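6-phosphogluconate dehydrogenase, NAD-binding (Geobacter metallireducens, PDB 3PEF) probably reduces succinic semialdehyde to gamma-hydroxybutyrate with NADPH, as a beta-hydroxyacid dehydrogenase that binds the dinucleotide in an N-terminal Rossmann-type domain. Local coordinates at residues G80-I85 against V107-K112; C58-A63 against G90-S95; G113-E118 against A138-L143. The protein carries 2 engineered substitutions. One frame throughout, in Å; residues are numbered along the deposited sequence.

Contact 1 of 3, residues G80-I85 against V107-K112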
# COMPACT_ATOMS: atom_id res chain seq x y z
N GLY A 80 33.48 24.75 4.37
CA GLY A 80 32.94 23.58 5.02
C GLY A 80 33.90 22.85 5.93
O GLY A 80 35.06 23.24 6.08
N VAL A 81 33.40 21.78 6.55
CA VAL A 81 34.18 21.00 7.49
C VAL A 81 35.52 20.55 6.89
O VAL A 81 36.56 20.64 7.53
CB VAL A 81 33.37 19.80 8.00
CG1 VAL A 81 34.27 18.79 8.75
CG2 VAL A 81 32.24 20.29 8.90
N LEU A 82 35.48 20.07 5.65
CA LEU A 82 36.68 19.55 4.99
C LEU A 82 37.78 20.62 4.83
O LEU A 82 38.97 20.32 4.89
CB LEU A 82 36.31 18.96 3.63
CG LEU A 82 36.46 17.44 3.40
CD1 LEU A 82 36.26 16.64 4.67
CD2 LEU A 82 35.56 16.94 2.28
N GLU A 83 37.38 21.87 4.65
CA GLU A 83 38.36 22.96 4.56
C GLU A 83 39.11 23.20 5.87
O GLU A 83 40.19 23.80 5.89
CB GLU A 83 37.68 24.26 4.11
CG GLU A 83 37.21 24.28 2.66
CD GLU A 83 36.81 25.68 2.19
OE1 GLU A 83 37.07 26.66 2.92
OE2 GLU A 83 36.23 25.80 1.09
N GLY A 84 38.55 22.72 6.98
CA GLY A 84 39.07 23.07 8.28
C GLY A 84 39.60 21.93 9.14
O GLY A 84 40.37 22.17 10.08
N ILE A 85 39.17 20.71 8.86
CA ILE A 85 39.56 19.58 9.70
C ILE A 85 40.98 19.09 9.37
O ILE A 85 41.47 19.29 8.26
CB ILE A 85 38.55 18.41 9.61
CG1 ILE A 85 38.69 17.46 10.81
CG2 ILE A 85 38.68 17.67 8.28
CD1 ILE A 85 37.39 17.19 11.57
N VAL A 107 34.99 9.15 4.98
CA VAL A 107 36.15 8.91 4.12
C VAL A 107 36.85 10.21 3.73
O VAL A 107 38.08 10.29 3.74
CB VAL A 107 35.78 8.13 2.85
CG1 VAL A 107 36.96 8.13 1.86
CG2 VAL A 107 35.37 6.68 3.21
N ALA A 108 36.05 11.23 3.39
CA ALA A 108 36.64 12.51 3.01
C ALA A 108 37.32 13.14 4.23
O ALA A 108 38.42 13.67 4.12
CB ALA A 108 35.59 13.46 2.38
N VAL A 109 36.68 13.02 5.39
CA VAL A 109 37.28 13.55 6.62
C VAL A 109 38.61 12.86 6.94
O VAL A 109 39.60 13.51 7.29
CB VAL A 109 36.33 13.40 7.83
CG1 VAL A 109 37.09 13.68 9.11
CG2 VAL A 109 35.14 14.33 7.69
N VAL A 110 38.65 11.55 6.80
CA VAL A 110 39.88 10.82 7.09
C VAL A 110 40.99 11.18 6.10
O VAL A 110 42.17 11.18 6.45
CB VAL A 110 39.64 9.31 7.08
CG1 VAL A 110 40.97 8.56 7.05
CG2 VAL A 110 38.81 8.91 8.31
N ALA A 111 40.60 11.50 4.87
CA ALA A 111 41.58 11.87 3.86
C ALA A 111 42.24 13.20 4.20
O ALA A 111 43.41 13.42 3.85
CB ALA A 111 40.94 11.92 2.47
N LYS A 112 41.51 14.07 4.89
CA LYS A 112 42.06 15.36 5.33
C LYS A 112 42.88 15.23 6.60
O LYS A 112 43.38 16.22 7.12
CB LYS A 112 40.97 16.40 5.54
CG LYS A 112 40.29 16.88 4.28
CD LYS A 112 41.26 17.61 3.36
CE LYS A 112 40.57 18.00 2.05
NZ LYS A 112 41.50 18.69 1.12

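Contact 2 of 3, residues C58-A63 against G90-S95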
# COMPACT_ATOMS: atom_id res chain seq x y z
N CYS A 58 38.35 23.28 17.39
CA CYS A 58 37.85 22.34 18.40
C CYS A 58 38.39 20.94 18.17
O CYS A 58 38.52 20.50 17.03
CB CYS A 58 36.32 22.32 18.43
SG CYS A 58 35.58 23.94 18.80
N PRO A 59 38.72 20.22 19.26
CA PRO A 59 39.25 18.86 19.15
C PRO A 59 38.18 17.89 18.66
O PRO A 59 38.47 16.98 17.89
CB PRO A 59 39.64 18.52 20.59
CG PRO A 59 39.64 19.83 21.33
CD PRO A 59 38.64 20.68 20.66
N VAL A 60 36.94 18.09 19.10
CA VAL A 60 35.80 17.28 18.71
C VAL A 60 34.63 18.19 18.41
O VAL A 60 34.31 19.07 19.22
CB VAL A 60 35.38 16.34 19.85
CG1 VAL A 60 34.13 15.57 19.46
CG2 VAL A 60 36.53 15.41 20.23
N THR A 61 33.98 17.99 17.26
CA THR A 61 32.82 18.81 16.88
C THR A 61 31.62 17.93 16.56
O THR A 61 31.74 16.93 15.83
CB THR A 61 33.14 19.70 15.64
OG1 THR A 61 34.20 20.62 15.97
CG2 THR A 61 31.90 20.49 15.22
N PHE A 62 30.46 18.28 17.11
CA PHE A 62 29.22 17.54 16.85
C PHE A 62 28.41 18.28 15.79
O PHE A 62 28.44 19.51 15.74
CB PHE A 62 28.41 17.40 18.14
CG PHE A 62 29.16 16.74 19.27
CD1 PHE A 62 29.34 15.36 19.28
CD2 PHE A 62 29.68 17.50 20.31
CE1 PHE A 62 30.04 14.75 20.32
CE2 PHE A 62 30.38 16.90 21.35
CZ PHE A 62 30.56 15.52 21.36
N ALA A 63 27.69 17.55 14.95
CA ALA A 63 26.80 18.17 13.96
C ALA A 63 25.42 17.55 14.04
O ALA A 63 25.28 16.34 14.20
CB ALA A 63 27.36 18.02 12.55
N GLY A 90 38.41 15.68 15.52
CA GLY A 90 37.31 14.77 15.23
C GLY A 90 36.01 15.45 14.83
O GLY A 90 35.69 16.56 15.30
N TYR A 91 35.27 14.79 13.94
CA TYR A 91 33.97 15.26 13.49
C TYR A 91 32.95 14.16 13.80
O TYR A 91 33.10 13.03 13.34
CB TYR A 91 33.99 15.56 11.99
CG TYR A 91 32.73 16.22 11.45
CD1 TYR A 91 32.00 15.65 10.41
CD2 TYR A 91 32.26 17.42 12.00
CE1 TYR A 91 30.85 16.27 9.89
CE2 TYR A 91 31.12 18.04 11.50
CZ TYR A 91 30.42 17.47 10.44
OH TYR A 91 29.29 18.11 9.97
N VAL A 92 31.95 14.50 14.58
CA VAL A 92 30.93 13.53 14.97
C VAL A 92 29.58 13.96 14.39
O VAL A 92 28.91 14.84 14.93
CB VAL A 92 30.80 13.43 16.51
CG1 VAL A 92 29.72 12.41 16.89
CG2 VAL A 92 32.15 13.07 17.16
N ASP A 93 29.18 13.36 13.27
CA ASP A 93 27.91 13.75 12.65
C ASP A 93 26.75 12.96 13.25
O ASP A 93 26.69 11.73 13.13
CB ASP A 93 27.95 13.58 11.12
CG ASP A 93 26.84 14.39 10.42
OD1 ASP A 93 25.89 14.86 11.09
OD2 ASP A 93 26.92 14.58 9.19
N MET A 94 25.85 13.69 13.89
CA MET A 94 24.71 13.08 14.58
C MET A 94 23.40 13.23 13.81
O MET A 94 22.31 12.84 14.27
CB MET A 94 24.59 13.64 16.01
CG MET A 94 25.92 13.56 16.76
SD MET A 94 25.86 14.18 18.46
CE MET A 94 24.88 12.91 19.30
N SER A 95 23.51 13.77 12.59
CA SER A 95 22.37 13.89 11.69
C SER A 95 21.80 12.53 11.29
O SER A 95 22.54 11.57 11.12
CB SER A 95 22.78 14.63 10.42
OG SER A 95 23.52 15.80 10.74
O HOH W 1 36.47 19.36 15.45

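Contact 3 of 3, residues G113-E118 against A138-L143. With EDO (1,2-ethanediol), chain N.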
# COMPACT_ATOMS: atom_id res chain seq x y z
N GLY A 113 43.00 14.01 7.12
CA GLY A 113 43.77 13.79 8.33
C GLY A 113 42.99 13.97 9.62
O GLY A 113 43.57 14.05 10.70
N GLY A 114 41.66 14.05 9.52
CA GLY A 114 40.81 14.11 10.69
C GLY A 114 40.22 12.75 11.02
O GLY A 114 40.49 11.76 10.34
N ARG A 115 39.40 12.69 12.07
CA ARG A 115 38.75 11.43 12.45
C ARG A 115 37.23 11.59 12.40
O ARG A 115 36.71 12.69 12.60
CB ARG A 115 39.23 10.98 13.83
CG ARG A 115 40.72 10.55 13.84
CD ARG A 115 41.25 10.29 15.26
NE ARG A 115 40.99 11.44 16.12
CZ ARG A 115 40.73 11.35 17.43
NH1 ARG A 115 40.71 10.17 18.02
NH2 ARG A 115 40.50 12.45 18.13
N PHE A 116 36.52 10.51 12.11
CA PHE A 116 35.07 10.61 11.94
C PHE A 116 34.25 9.53 12.66
O PHE A 116 34.64 8.37 12.68
CB PHE A 116 34.70 10.61 10.47
CG PHE A 116 33.23 10.70 10.22
CD1 PHE A 116 32.59 11.92 10.28
CD2 PHE A 116 32.49 9.57 9.96
CE1 PHE A 116 31.23 12.01 10.06
CE2 PHE A 116 31.13 9.64 9.73
CZ PHE A 116 30.50 10.87 9.78
N LEU A 117 33.11 9.95 13.21
CA LEU A 117 32.19 9.09 13.95
C LEU A 117 30.80 9.54 13.55
O LEU A 117 30.51 10.73 13.57
CB LEU A 117 32.34 9.36 15.46
CG LEU A 117 32.31 8.37 16.65
CD1 LEU A 117 31.51 8.94 17.82
CD2 LEU A 117 31.89 6.93 16.34
N GLU A 118 29.92 8.63 13.17
CA GLU A 118 28.51 9.02 13.04
C GLU A 118 27.86 8.68 14.36
O GLU A 118 28.20 7.68 14.96
CB GLU A 118 27.81 8.27 11.92
CG GLU A 118 27.67 6.78 12.15
CD GLU A 118 26.89 6.09 11.04
OE1 GLU A 118 26.85 4.85 11.01
OE2 GLU A 118 26.31 6.80 10.19
N ALA A 138 28.87 4.92 15.44
CA ALA A 138 29.54 3.94 14.59
C ALA A 138 30.71 4.65 13.93
O ALA A 138 30.59 5.80 13.50
CB ALA A 138 28.57 3.38 13.55
N GLY A 139 31.85 3.97 13.86
CA GLY A 139 33.06 4.58 13.34
C GLY A 139 34.23 4.57 14.31
O GLY A 139 34.30 3.73 15.20
N ASP A 140 35.15 5.52 14.14
CA ASP A 140 36.38 5.61 14.92
C ASP A 140 36.20 5.45 16.44
O ASP A 140 35.57 6.27 17.10
CB ASP A 140 37.09 6.93 14.61
CG ASP A 140 38.52 6.99 15.15
OD1 ASP A 140 39.45 7.30 14.37
OD2 ASP A 140 38.70 6.74 16.35
N ARG A 141 36.80 4.40 16.99
CA ARG A 141 36.65 4.06 18.41
C ARG A 141 37.37 5.02 19.35
O ARG A 141 36.89 5.30 20.46
CB ARG A 141 37.10 2.62 18.66
CG ARG A 141 35.97 1.61 18.57
CD ARG A 141 36.47 0.17 18.66
NE ARG A 141 37.22 -0.22 17.48
CZ ARG A 141 36.67 -0.76 16.39
NH1 ARG A 141 35.36 -0.96 16.33
NH2 ARG A 141 37.43 -1.08 15.35
N ASN A 142 38.53 5.51 18.92
CA ASN A 142 39.28 6.48 19.70
C ASN A 142 38.49 7.79 19.82
O ASN A 142 38.40 8.39 20.90
CB ASN A 142 40.64 6.72 19.06
CG ASN A 142 41.51 5.47 19.08
OD1 ASN A 142 41.38 4.62 19.97
ND2 ASN A 142 42.40 5.34 18.10
N LEU A 143 37.90 8.21 18.71
CA LEU A 143 37.03 9.39 18.73
C LEU A 143 35.80 9.13 19.59
O LEU A 143 35.35 10.01 20.33
CB LEU A 143 36.64 9.78 17.31
CG LEU A 143 35.71 10.98 17.19
CD1 LEU A 143 36.22 12.15 18.02
CD2 LEU A 143 35.54 11.36 15.72
C1 EDO N . 35.49 6.58 9.88
O1 EDO N . 36.39 7.20 10.80
C2 EDO N . 35.72 7.09 8.46
O2 EDO N . 34.94 6.28 7.58
O HOH W 2 38.38 8.27 11.88

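Contact 1 of 3, residues G80-I85 against V107-K112
Leu82 carries most of this contact, reaching from the short, weakly bonded helix 81-84 to the last turns of helix 99-111. Its methyl CD2 presses on Ala108 CB at 3.5 Å, tighter than carbons usually sit. The other methyl, CD1, lies against the backbone where Ala108 passes into Val109, 3.7 Å from Val109 N. It also meets Val109 CG2 at 4.0 Å. Both torsions of Leu82 lie away from staggered values (chi1 -113°, chi2 30°), which goes with the close methyl contact and suggests a somewhat strained fit. Phe76 of helix 68-76 touches both Leu82 and Ala108. Deeper in, Ile85 has CG1 anti to its backbone N, and its CD1 makes a looser approach to Val109 CG1 at 4.3 Å. Ile85 and Val81 also touch Tyr91 of strand 90-93.

Toward solvent the packing thins to a single long side chain. Lys112, just past the end of the helix, bends at chi2 (-64°) and then runs straight, crossing Leu82 at about a right angle. Its CG rests 3.7 Å from Leu82 O. Its CB touches Ile85 CG2 at 3.8 Å, so the aliphatic part covers the solvent side of the apolar patch.

Between these two segments the contact is purely van der Waals: a short helical turn before strand 90-93 and the helix after it, both against the same sheet, as in the layered alpha/beta architecture of a Rossmann-type domain.

Contact 2 of 3, residues C58-A63 against G90-S95
The Phe62 ring has Val60 CG1 over one face, 4.0 Å above the plane and offset toward the rim. Val92 CB and Met94 SD both approach the ring obliquely at CD1; the sulfur, 3.8 Å from Phe62 CD1, makes a Met-aromatic contact. Across the sheet, the methyl of Ala63 comes obliquely to the hydroxyl end of the Tyr91 ring, whose CG is anti to the backbone N, with OH 3.2 Å from Ala63 CB.

Between these two faces the strands run parallel. Val92 N donates to Thr61 O at 2.7 Å, nearly along the C=O axis, whereas Thr61 N and Ala63 N meet Gly90 O and Val92 O from above the carbonyl planes. At the N-terminal end of the strand pair a water bridges Cys58 O, Gly90 O and Thr61 OG1, accepting from the hydroxyl.

At the other end Ser95 N bonds Asp93 OD1 at 3.0 Å from above the carboxylate plane, closing an Asx turn. Ser95 OG adds a second bond to Asp93 OD1, 2.6 Å on the syn lone pair. An alanine at Asp93 would lose both and would probably loosen the turn that positions Ser95, whose OG also bonds Leu65 N beside the cofactor. Parallel strands ending in turns at the dinucleotide are typical of the Rossmann fold.

Contact 3 of 3, residues G113-E118 against A138-L143
This is the antiparallel strand pair of the Rossmann-type domain: strand 133-139 runs against strand 115-122, then leads through the N-cap residue Asp140 into helix 141-154. Glu118 and Ala138 form a hydrogen-bonded pair, Glu118 N to Ala138 O and Ala138 N to Glu118 O, each 2.9 Å. Next comes Leu117 opposite Gly139, a non-hydrogen-bonded pair; Gly139 has a positive phi, and a side chain on it would crowd Phe116 O. That oxygen accepts from Asp140 N at 3.2 Å and from O1 of a 1,2-ethanediol, probably left from crystallisation. A water accepts from Phe116 N and donates to Asp140 OD1 and the ethanediol O1, joining strand to cap.

Glu118 CG takes the crowded position between backbone N and carbonyl carbon (chi1 66°), then extends alongside Ala138 CB; its carboxylate is held by Gly165 N, Ala168 N and Ser102 OG. Leu143 CD2 meets Leu117 CB at 3.8 Å and packs on the Arg115 backbone.

Arg115 bends at chi3 (-53°), placing Leu143 CB over one guanidinium face and Asn142 CB at its edge; NE bonds Gly88 O and NH2 makes a salt bridge to Glu146. The Asp140 carboxylate stands 90° to the guanidinium plane, with NH1 of Arg115 4.3 Å from Asp140 OD2, beyond a salt bridge. OD2 is the N-cap acceptor: Leu143 N reaches it at 2.9 Å, almost straight, from above the carboxylate plane.

All three contacts belong to the N-terminal NAD-binding domain. Contacts 2 and 3 are neighbours in its mixed sheet, their centres about 9 Å apart; strand 90-93 lies between strands 60-63 and 115-122, with Tyr91 N 2.9 Å from Arg115 O. Contact 1 sits about 12 Å from the centre of either, packed on one side of that sheet. Along the chain, contacts 1 and 2 interleave: 58-63, 80-85, 90-95, then 107-112. Contact 3 opens straight afterwards, as helix 99-111 leads into strand 115-122. Strand 90-93 thus pairs with both neighbours in the parallel, cofactor-binding part; the antiparallel step comes one strand later, between 115-122 and 133-139, in contact 3.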